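Local coordinates for putative molybdenum cofactor biosynthesis protein (Corynebacterium diphtheriae, PDB 2G2C), which probably binds molybdopterin and takes part in molybdenum cofactor biosynthesis, although its exact function is not established, at residues Leu102-Gly110 with Asp148-Val156. Sequence-based numbering, arbitrary orientation. Where two conformers were deposited one is given.
Sequences LEQQILIHG and DTWAVISPV
V152 is the knob of this helix pair, set into a hole formed by L102, Q105, I106 and H109. Its CB lies 3.6 Å from I106 CG1, and its two methyls part from there: CG1, anti to the backbone N (chi1 169°), reaches Q105 CB, while CG2 lies against the backbone of the other helix, 3.7 Å from I106 CA. On the side of the knob nearer the sheet, I106 leans over T149, its CG2 3.8 Å from T149 OG1, a hydroxyl already hydrogen-bonded to G145 O. The L102 side chain crosses that of I153 at about a right angle, CD1 against CD1, and slides past V156 in the opposite direction (CD2 to CG2 3.8 Å in this conformer of V156).

The solvent side is looser and more polar. One water donates to V152 O (2.8 Å) and, in one of two Q105 conformers, accepts a weak bond from NE2. At the far end the H109 ring comes in obliquely, CE1 3.5 Å from A151 CB, nearly perpendicular to the D148 carboxylate (planes 87° apart), touching OD1 without a hydrogen bond.

The axes of 102-109 and 148-153 come within 8.8 Å, their N-to-C directions 127° apart. Helix 143-153 packs on strand 135-139 through T149 and I153; helix 100-109 beside it is tied through E103 to R98 and V124, a helix pair of the alpha/beta MoCF_biosynth fold joined around one knob-into-hole contact.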
loop_
_atom_site.group_PDB
_atom_site.type_symbol
_atom_site.label_atom_id
_atom_site.label_comp_id
_atom_site.label_asym_id
_atom_site.label_seq_id
_atom_site.Cartn_x
_atom_site.Cartn_y
_atom_site.Cartn_z
ATOM N N LEU A 102 13.000 2.350 -4.089
ATOM C CA LEU A 102 12.281 1.159 -3.636
ATOM C C LEU A 102 11.409 0.574 -4.763
ATOM O O LEU A 102 11.365 -0.655 -4.953
ATOM C CB LEU A 102 11.440 1.468 -2.399
ATOM C CG LEU A 102 12.217 1.885 -1.130
ATOM C CD1 LEU A 102 11.288 2.201 0.075
ATOM C CD2 LEU A 102 13.241 0.852 -0.750
ATOM N N GLU A 103 10.696 1.433 -5.505
ATOM C CA GLU A 103 9.977 0.968 -6.681
ATOM C C GLU A 103 10.883 0.197 -7.631
ATOM O O GLU A 103 10.504 -0.827 -8.185
ATOM C CB GLU A 103 9.384 2.153 -7.469
ATOM C CG GLU A 103 8.437 2.966 -6.581
ATOM C CD GLU A 103 7.931 4.239 -7.205
ATOM O OE1 GLU A 103 8.142 4.434 -8.424
ATOM O OE2 GLU A 103 7.317 5.037 -6.450
ATOM N N GLN A 104 12.055 0.757 -7.871
ATOM C CA GLN A 104 13.017 0.144 -8.776
ATOM C C GLN A 104 13.497 -1.203 -8.240
ATOM O O GLN A 104 13.635 -2.165 -9.029
ATOM C CB GLN A 104 14.176 1.119 -9.047
ATOM C CG GLN A 104 13.672 2.306 -9.866
ATOM C CD GLN A 104 14.725 3.354 -10.042
ATOM O OE1 GLN A 104 15.923 3.050 -9.980
ATOM N NE2 GLN A 104 14.296 4.599 -10.297
ATOM N N GLN A 105 13.738 -1.293 -6.926
ATOM C CA GLN A 105 14.192 -2.549 -6.311
ATOM C C GLN A 105 13.112 -3.621 -6.404
ATOM O O GLN A 105 13.411 -4.788 -6.603
ATOM C CB GLN A 105 14.590 -2.338 -4.843
ATOM C CG GLN A 105 15.880 -1.579 -4.669
ATOM C CD GLN A 105 16.474 -1.704 -3.274
ATOM O OE1 GLN A 105 17.705 -1.823 -3.111
ATOM N NE2 GLN A 105 15.611 -1.673 -2.249
ATOM N N ILE A 106 11.849 -3.203 -6.266
ATOM C CA ILE A 106 10.748 -4.162 -6.348
ATOM C C ILE A 106 10.744 -4.797 -7.736
ATOM O O ILE A 106 10.540 -6.018 -7.884
ATOM C CB ILE A 106 9.389 -3.494 -6.045
ATOM C CG1 ILE A 106 9.281 -3.169 -4.573
ATOM C CG2 ILE A 106 8.233 -4.367 -6.549
ATOM C CD1 ILE A 106 8.182 -2.126 -4.269
ATOM N N LEU A 107 11.014 -3.967 -8.739
ATOM C CA LEU A 107 11.090 -4.445 -10.096
ATOM C C LEU A 107 12.349 -5.306 -10.343
ATOM O O LEU A 107 12.269 -6.365 -10.985
ATOM C CB LEU A 107 11.042 -3.240 -11.018
ATOM C CG LEU A 107 10.612 -3.590 -12.425
ATOM C CD1 LEU A 107 9.377 -4.525 -12.473
ATOM C CD2 LEU A 107 10.343 -2.279 -13.078
ATOM N N ILE A 108 13.503 -4.885 -9.813
ATOM C CA ILE A 108 14.734 -5.663 -9.942
ATOM C C ILE A 108 14.546 -7.051 -9.305
ATOM O O ILE A 108 14.901 -8.076 -9.911
ATOM C CB ILE A 108 15.929 -4.919 -9.308
ATOM C CG1 ILE A 108 16.304 -3.689 -10.140
ATOM C CG2 ILE A 108 17.145 -5.864 -9.119
ATOM C CD1 ILE A 108 17.151 -2.650 -9.366
ATOM N N HIS A 109 13.942 -7.073 -8.117
ATOM C CA HIS A 109 13.674 -8.329 -7.377
ATOM C C HIS A 109 12.605 -9.208 -8.035
ATOM O O HIS A 109 12.664 -10.437 -7.943
ATOM C CB HIS A 109 13.234 -8.033 -5.931
ATOM C CG HIS A 109 13.087 -9.263 -5.082
ATOM N ND1 HIS A 109 11.867 -9.717 -4.626
ATOM C CD2 HIS A 109 14.009 -10.151 -4.633
ATOM C CE1 HIS A 109 12.046 -10.819 -3.918
ATOM N NE2 HIS A 109 13.337 -11.094 -3.893
ATOM N N GLY A 110 11.604 -8.602 -8.662
ATOM C CA GLY A 110 10.504 -9.346 -9.276
ATOM C C GLY A 110 10.719 -9.633 -10.760
ATOM O O GLY A 110 10.224 -10.639 -11.294
ATOM N N ASP A 148 6.669 -10.133 -3.562
ATOM C CA ASP A 148 7.845 -9.435 -4.095
ATOM C C ASP A 148 7.918 -7.984 -3.574
ATOM O O ASP A 148 9.001 -7.485 -3.215
ATOM C CB ASP A 148 7.848 -9.453 -5.617
ATOM C CG ASP A 148 8.277 -10.798 -6.189
ATOM O OD1 ASP A 148 8.917 -11.618 -5.485
ATOM O OD2 ASP A 148 7.942 -11.038 -7.369
ATOM N N THR A 149 6.769 -7.323 -3.516
ATOM C CA THR A 149 6.758 -5.964 -2.964
ATOM C C THR A 149 7.195 -6.006 -1.510
ATOM O O THR A 149 8.044 -5.225 -1.073
ATOM C CB THR A 149 5.342 -5.351 -3.091
ATOM O OG1 THR A 149 5.094 -5.122 -4.486
ATOM C CG2 THR A 149 5.225 -4.072 -2.296
ATOM N N TRP A 150 6.616 -6.949 -0.756
ATOM C CA TRP A 150 6.907 -7.076 0.659
ATOM C C TRP A 150 8.389 -7.375 0.902
ATOM O O TRP A 150 8.998 -6.855 1.839
ATOM C CB TRP A 150 6.036 -8.183 1.283
ATOM C CG TRP A 150 6.124 -8.111 2.734
ATOM C CD1 TRP A 150 6.908 -8.893 3.563
ATOM C CD2 TRP A 150 5.435 -7.189 3.583
ATOM N NE1 TRP A 150 6.708 -8.527 4.851
ATOM C CE2 TRP A 150 5.822 -7.481 4.904
ATOM C CE3 TRP A 150 4.524 -6.142 3.349
ATOM C CZ2 TRP A 150 5.335 -6.764 6.010
ATOM C CZ3 TRP A 150 4.014 -5.429 4.447
ATOM C CH2 TRP A 150 4.433 -5.745 5.759
ATOM N N ALA A 151 8.980 -8.230 0.064
ATOM C CA ALA A 151 10.394 -8.577 0.226
ATOM C C ALA A 151 11.301 -7.376 0.180
ATOM O O ALA A 151 12.359 -7.353 0.817
ATOM C CB ALA A 151 10.821 -9.591 -0.847
ATOM N N VAL A 152 10.918 -6.384 -0.618
ATOM C CA VAL A 152 11.727 -5.160 -0.696
ATOM C C VAL A 152 11.400 -4.173 0.423
ATOM O O VAL A 152 12.298 -3.549 1.019
ATOM C CB VAL A 152 11.568 -4.499 -2.064
ATOM C CG1 VAL A 152 12.202 -3.076 -2.064
ATOM C CG2 VAL A 152 12.171 -5.416 -3.167
ATOM N N ILE A 153 10.111 -3.995 0.696
ATOM C CA ILE A 153 9.713 -2.977 1.685
ATOM C C ILE A 153 10.026 -3.393 3.104
ATOM O O ILE A 153 10.477 -2.590 3.916
ATOM C CB ILE A 153 8.182 -2.695 1.575
ATOM C CG1 ILE A 153 7.884 -2.125 0.183
ATOM C CG2 ILE A 153 7.657 -1.785 2.752
ATOM C CD1 ILE A 153 8.493 -0.786 -0.099
ATOM N N SER A 154 9.756 -4.659 3.440
ATOM C CA SER A 154 9.880 -5.095 4.845
ATOM C C SER A 154 11.211 -4.724 5.491
ATOM O O SER A 154 11.238 -4.162 6.596
ATOM C CB SER A 154 9.665 -6.616 4.939
ATOM O OG SER A 154 9.682 -7.003 6.294
ATOM N N PRO A 155 12.335 -5.050 4.817
ATOM C CA PRO A 155 13.599 -4.773 5.490
ATOM C C PRO A 155 13.873 -3.280 5.704
ATOM O O PRO A 155 14.694 -2.939 6.551
ATOM C CB PRO A 155 14.656 -5.369 4.531
ATOM C CG PRO A 155 13.871 -6.301 3.646
ATOM C CD PRO A 155 12.528 -5.713 3.514
ATOM N N VAL A 156 13.201 -2.416 4.956
ATOM C CA VAL A 156 13.535 -0.991 5.088
ATOM C C VAL A 156 12.539 -0.203 5.934
ATOM O O VAL A 156 12.756 0.970 6.215
ATOM C CB VAL A 156 13.815 -0.320 3.725
ATOM C CG1 VAL A 156 15.008 -0.985 3.041
ATOM C CG2 VAL A 156 12.590 -0.360 2.845
HETATM O O HOH W 1 14.941 -3.094 0.281
#